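Antitoxin of toxin-antitoxin system VAPB (Rickettsia felis, PDB 3ZVK) neutralises its cognate toxin, the ribonuclease VapC2, whose RNase activity it partially inhibits, and binds DNA from the promoter of the toxin-antitoxin pair. Local coordinates at the interface of chains A and B and the interface of chains C and A. Residues are numbered along the deposited sequence; one frame, centred on the assembly and turned at random. Chains: chain A/B, Antitoxin of toxin-antitoxin system VAPB; chain C, Toxin of toxin-antitoxin system.

Contact 1: the interface of chains A and B. Residues chain A 17, 21, 23, 39-40; chain B 15, 35-37, 39.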
loop_
_atom_site.group_PDB
_atom_site.type_symbol
_atom_site.label_atom_id
_atom_site.label_comp_id
_atom_site.label_asym_id
_atom_site.label_seq_id
_atom_site.Cartn_x
_atom_site.Cartn_y
_atom_site.Cartn_z
ATOM N N LEU A 17 -14.786 21.057 -11.252
ATOM C CA LEU A 17 -14.143 22.058 -12.107
ATOM C C LEU A 17 -14.594 23.486 -11.834
ATOM O O LEU A 17 -15.801 23.749 -11.787
ATOM C CB LEU A 17 -14.366 21.757 -13.614
ATOM C CG LEU A 17 -13.953 20.393 -14.159
ATOM C CD1 LEU A 17 -14.431 20.240 -15.553
ATOM C CD2 LEU A 17 -12.486 20.221 -14.135
ATOM N N PHE A 21 -13.203 26.634 -16.462
ATOM C CA PHE A 21 -12.654 25.416 -17.060
ATOM C C PHE A 21 -13.694 24.367 -17.468
ATOM O O PHE A 21 -13.347 23.215 -17.752
ATOM C CB PHE A 21 -11.535 24.842 -16.175
ATOM C CG PHE A 21 -10.408 25.828 -15.922
ATOM C CD1 PHE A 21 -9.647 26.335 -16.978
ATOM C CD2 PHE A 21 -10.133 26.276 -14.639
ATOM C CE1 PHE A 21 -8.622 27.264 -16.743
ATOM C CE2 PHE A 21 -9.082 27.174 -14.405
ATOM C CZ PHE A 21 -8.338 27.663 -15.459
ATOM N N PHE A 23 -16.295 22.172 -19.590
ATOM C CA PHE A 23 -16.269 21.521 -20.898
ATOM C C PHE A 23 -17.672 21.545 -21.492
ATOM O O PHE A 23 -18.666 21.566 -20.741
ATOM C CB PHE A 23 -15.787 20.063 -20.751
ATOM C CG PHE A 23 -14.300 19.921 -20.516
ATOM C CD1 PHE A 23 -13.780 19.946 -19.227
ATOM C CD2 PHE A 23 -13.428 19.738 -21.583
ATOM C CE1 PHE A 23 -12.412 19.812 -19.017
ATOM C CE2 PHE A 23 -12.064 19.585 -21.373
ATOM C CZ PHE A 23 -11.561 19.637 -20.101
ATOM N N LEU A 39 -6.866 16.541 -19.030
ATOM C CA LEU A 39 -8.252 16.279 -19.439
ATOM C C LEU A 39 -8.449 17.139 -20.674
ATOM O O LEU A 39 -8.110 18.325 -20.680
ATOM C CB LEU A 39 -9.294 16.661 -18.366
ATOM C CG LEU A 39 -9.086 16.127 -16.911
ATOM C CD1 LEU A 39 -10.096 16.716 -15.987
ATOM C CD2 LEU A 39 -9.164 14.584 -16.841
ATOM N N GLN A 40 -8.914 16.523 -21.751
ATOM C CA GLN A 40 -9.065 17.191 -23.030
ATOM C C GLN A 40 -10.237 16.599 -23.824
ATOM O O GLN A 40 -10.626 15.473 -23.519
ATOM C CB GLN A 40 -7.757 17.060 -23.838
ATOM C CG GLN A 40 -7.380 15.617 -24.157
ATOM C CD GLN A 40 -6.098 15.433 -24.899
ATOM O OE1 GLN A 40 -5.563 14.328 -24.933
ATOM N NE2 GLN A 40 -5.584 16.474 -25.537
ATOM N N VAL B 15 -15.746 16.184 -13.119
ATOM C CA VAL B 15 -15.189 15.075 -13.921
ATOM C C VAL B 15 -15.024 13.867 -13.012
ATOM O O VAL B 15 -14.420 13.982 -11.950
ATOM C CB VAL B 15 -13.852 15.465 -14.631
ATOM C CG1 VAL B 15 -13.267 14.292 -15.413
ATOM C CG2 VAL B 15 -14.054 16.649 -15.552
ATOM N N LYS B 35 -6.827 22.814 -25.893
ATOM C CA LYS B 35 -8.268 22.672 -25.705
ATOM C C LYS B 35 -8.643 22.073 -24.327
ATOM O O LYS B 35 -9.823 21.967 -24.004
ATOM C CB LYS B 35 -8.883 21.871 -26.865
ATOM N N GLY B 36 -7.648 21.736 -23.518
ATOM C CA GLY B 36 -7.891 21.133 -22.213
ATOM C C GLY B 36 -7.250 21.796 -21.012
ATOM O O GLY B 36 -6.990 22.998 -21.004
ATOM N N ILE B 37 -7.032 21.007 -19.969
ATOM C CA ILE B 37 -6.490 21.464 -18.680
ATOM C C ILE B 37 -5.565 20.421 -18.054
ATOM O O ILE B 37 -5.797 19.213 -18.213
ATOM C CB ILE B 37 -7.633 21.829 -17.663
ATOM C CG1 ILE B 37 -8.636 20.678 -17.463
ATOM C CG2 ILE B 37 -8.337 23.140 -18.032
ATOM C CD1 ILE B 37 -9.694 20.903 -16.405
ATOM N N LEU B 39 -4.073 18.914 -14.413
ATOM C CA LEU B 39 -4.379 18.770 -12.998
ATOM C C LEU B 39 -3.169 18.180 -12.300
ATOM O O LEU B 39 -2.766 17.068 -12.626
ATOM C CB LEU B 39 -5.589 17.820 -12.834
ATOM C CG LEU B 39 -7.008 18.398 -12.788
ATOM C CD1 LEU B 39 -7.293 19.351 -13.952
ATOM C CD2 LEU B 39 -8.019 17.275 -12.818
#
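A:Leu39 and B:Ile37 face each other as an antiparallel beta bridge between strands 36-41 of two antitoxin copies. Two backbone hydrogen bonds close it. A:Leu39 N donates to B:Ile37 O at 3.0 Å. B:Ile37 N donates to A:Leu39 O, also at 3.0 Å. The pair of bonds sets the register of the two strands. B:Gly36 lies beside the bridge and its alpha carbon packs near the carbonyl of A:Leu39.

The interface is two-fold symmetric, so each contact recurs with the chains exchanged. It pairs two antitoxins through their SpoVT-AbrB region, the DNA-binding part in this family. It is one of the VapB-VapB contacts of the complex.

The apolar contacts centre on B:Ile37, which hides more surface than the other residues of this patch. Its CG1 sits between the backbone N and the carbonyl carbon (chi1 54°). CG2 then lies anti to the carbonyl carbon and points at A:Phe21, while CG1 carries CD1 to A:Leu17 and A:Phe23. The CG2 methyl is 3.6 Å from A:Phe21 CD1 and also lies near CG of that ring. The CD1 methyl meets A:Leu17 CD2 at 3.7 Å and A:Phe23 CE1 at 3.9 Å. A:Leu17 CD1 lies in plane at the edge of the A:Phe23 ring. A:Leu17 CD2 and the ring together form one wall against the isoleucine tip.

A second apolar group gathers around B:Val15. Its CG2 is shared by two leucines of chain A. A:Leu39 approaches B:Val15 tip to tip, with CD1 4.0 Å from CG2. The same A:Leu39 CD1 reaches B:Leu39 CD2 at 3.8 Å. The other leucine at B:Val15 is A:Leu17, whose CD1 lies 3.6 Å from the valine CG2.

Contact 2: the interface of chains C and A. Residues chain C 59, 62-63, 65-66; chain A 29, 31, 38, 40, 43.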
loop_
_atom_site.group_PDB
_atom_site.type_symbol
_atom_site.label_atom_id
_atom_site.label_comp_id
_atom_site.label_asym_id
_atom_site.label_seq_id
_atom_site.Cartn_x
_atom_site.Cartn_y
_atom_site.Cartn_z
ATOM N N SER C 59 0.391 19.531 -26.399
ATOM C CA SER C 59 -0.974 19.422 -26.881
ATOM C C SER C 59 -1.096 18.369 -27.962
ATOM O O SER C 59 -1.972 17.511 -27.854
ATOM C CB SER C 59 -1.469 20.760 -27.414
ATOM O OG SER C 59 -1.575 21.702 -26.363
ATOM N N ASP C 62 -0.477 14.944 -26.478
ATOM C CA ASP C 62 -1.654 14.556 -25.678
ATOM C C ASP C 62 -2.788 14.012 -26.571
ATOM O O ASP C 62 -3.396 13.000 -26.220
ATOM C CB ASP C 62 -2.164 15.725 -24.806
ATOM C CG ASP C 62 -1.216 16.234 -23.723
ATOM O OD1 ASP C 62 -0.217 15.538 -23.425
ATOM O OD2 ASP C 62 -1.484 17.335 -23.160
ATOM N N ILE C 63 -3.028 14.661 -27.743
ATOM C CA ILE C 63 -4.023 14.271 -28.748
ATOM C C ILE C 63 -3.659 12.909 -29.363
ATOM O O ILE C 63 -4.522 12.037 -29.520
ATOM C CB ILE C 63 -4.178 15.390 -29.801
ATOM C CG1 ILE C 63 -4.957 16.569 -29.187
ATOM C CG2 ILE C 63 -4.900 14.899 -31.037
ATOM C CD1 ILE C 63 -4.758 17.865 -29.876
ATOM N N LEU C 65 -1.840 10.518 -27.990
ATOM C CA LEU C 65 -1.959 9.486 -26.958
ATOM C C LEU C 65 -3.388 9.111 -26.610
ATOM O O LEU C 65 -3.602 8.024 -26.061
ATOM C CB LEU C 65 -1.223 9.909 -25.659
ATOM C CG LEU C 65 0.260 10.251 -25.722
ATOM C CD1 LEU C 65 0.726 10.885 -24.426
ATOM C CD2 LEU C 65 1.096 9.046 -26.065
ATOM N N SER C 66 -4.367 9.994 -26.914
ATOM C CA SER C 66 -5.778 9.754 -26.622
ATOM C C SER C 66 -6.358 8.413 -27.077
ATOM O O SER C 66 -7.226 7.891 -26.367
ATOM C CB SER C 66 -6.648 10.923 -27.065
ATOM O OG SER C 66 -6.719 11.016 -28.467
ATOM N N SER A 29 -10.978 12.874 -22.573
ATOM C CA SER A 29 -9.812 12.018 -22.681
ATOM C C SER A 29 -8.924 12.321 -21.447
ATOM O O SER A 29 -8.722 13.496 -21.095
ATOM C CB SER A 29 -9.094 12.354 -23.979
ATOM O OG SER A 29 -7.792 11.803 -24.015
ATOM N N ILE A 31 -5.145 11.695 -19.871
ATOM C CA ILE A 31 -3.758 11.365 -20.215
ATOM C C ILE A 31 -2.810 11.672 -19.059
ATOM O O ILE A 31 -2.940 12.738 -18.468
ATOM C CB ILE A 31 -3.395 12.062 -21.573
ATOM C CG1 ILE A 31 -3.907 11.169 -22.736
ATOM C CG2 ILE A 31 -1.873 12.369 -21.738
ATOM C CD1 ILE A 31 -4.617 11.837 -23.700
ATOM N N VAL A 38 -3.883 15.212 -17.836
ATOM C CA VAL A 38 -4.440 16.158 -18.756
ATOM C C VAL A 38 -5.864 15.636 -19.066
ATOM O O VAL A 38 -6.055 14.434 -19.300
ATOM C CB VAL A 38 -3.602 16.339 -20.062
ATOM C CG1 VAL A 38 -4.294 17.304 -21.010
ATOM C CG2 VAL A 38 -2.177 16.814 -19.777
ATOM N N GLN A 40 -8.914 16.523 -21.751
ATOM C CA GLN A 40 -9.065 17.191 -23.030
ATOM C C GLN A 40 -10.237 16.599 -23.824
ATOM O O GLN A 40 -10.626 15.473 -23.519
ATOM C CB GLN A 40 -7.757 17.060 -23.838
ATOM C CG GLN A 40 -7.380 15.617 -24.157
ATOM C CD GLN A 40 -6.098 15.433 -24.899
ATOM O OE1 GLN A 40 -5.563 14.328 -24.933
ATOM N NE2 GLN A 40 -5.584 16.474 -25.537
ATOM N N PRO A 43 -10.986 12.891 -29.392
ATOM C CA PRO A 43 -11.261 12.705 -30.842
ATOM C C PRO A 43 -11.889 11.339 -31.054
ATOM O O PRO A 43 -11.428 10.373 -30.448
ATOM C CB PRO A 43 -9.875 12.792 -31.510
ATOM C CG PRO A 43 -8.927 13.330 -30.449
ATOM C CD PRO A 43 -9.533 13.001 -29.112
HETATM O O HOH W 1 -7.878 9.316 -23.842
#
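A:Gln40 reaches C:Asp62 with CG between its own backbone N and carbonyl carbon (chi1 62°) and the chain extended beyond. This carries its amide from strand 36-41 to toxin helix 54-65. A:Ser29 has OG anti to its backbone N (chi1 166°), which turns the hydroxyl towards C:Ser66.

The amide lies close to the C:Asp62 backbone carbonyl. As modelled, A:Gln40 OE1 is 2.8 Å from C:Asp62 O. Both atoms can only accept, so this pair is a clash and the amide orientation is doubtful. With the amide flipped, its nitrogen could donate to that carbonyl. The modelled NE2 packs 3.7 Å from C:Ile63 CG1.

A:Ile31 lies across the helix end. Its CG2 methyl meets C:Leu65 CD1 at 4.0 Å, and the two side chains cross obliquely. Its CD1 packs against C:Ser66 CA at 3.8 Å. A:Val38 crosses the C:Asp62 side chain at about a right angle. Both its methyls face the carboxylate oxygen OD2 from the same side, with CG2 3.5 Å from OD2.

Polar links gather at C:Ser66. Its hydroxyl OG donates to C:Ile63 O within the toxin at 2.6 Å, which fixes the hydroxyl. A:Pro43 CD packs against the same OG. Water 1 bridges A:Ser29 OG and the backbone carbonyl of C:Ser66, 3.0 Å from the latter's O.

Apolar and polar groups of the antitoxin thus pack against the C-terminal end of helix 54-65 of the PIN-domain toxin and C:Ser66 just beyond it. The site forms part of the surface by which the antitoxin holds VapC2.

Contact 1 and contact 2 lie about 10 Å apart, measured between the centres of their C-alpha atoms. They share A:Gln40 and strand 36-41 of chain A. In contact 1 this strand pairs with the second antitoxin copy, and in contact 2 it faces the toxin. The adjoining residues A:Leu39 and A:Gln40 make main contacts to the two partners in turn. One strand thus serves both antitoxin pairing and toxin binding. This suits an assembly of four antitoxins and four toxins, in which heterodimers meet through alternating VapB-VapB and VapC-VapC interactions. The structure alone does not show whether one contact influences the other.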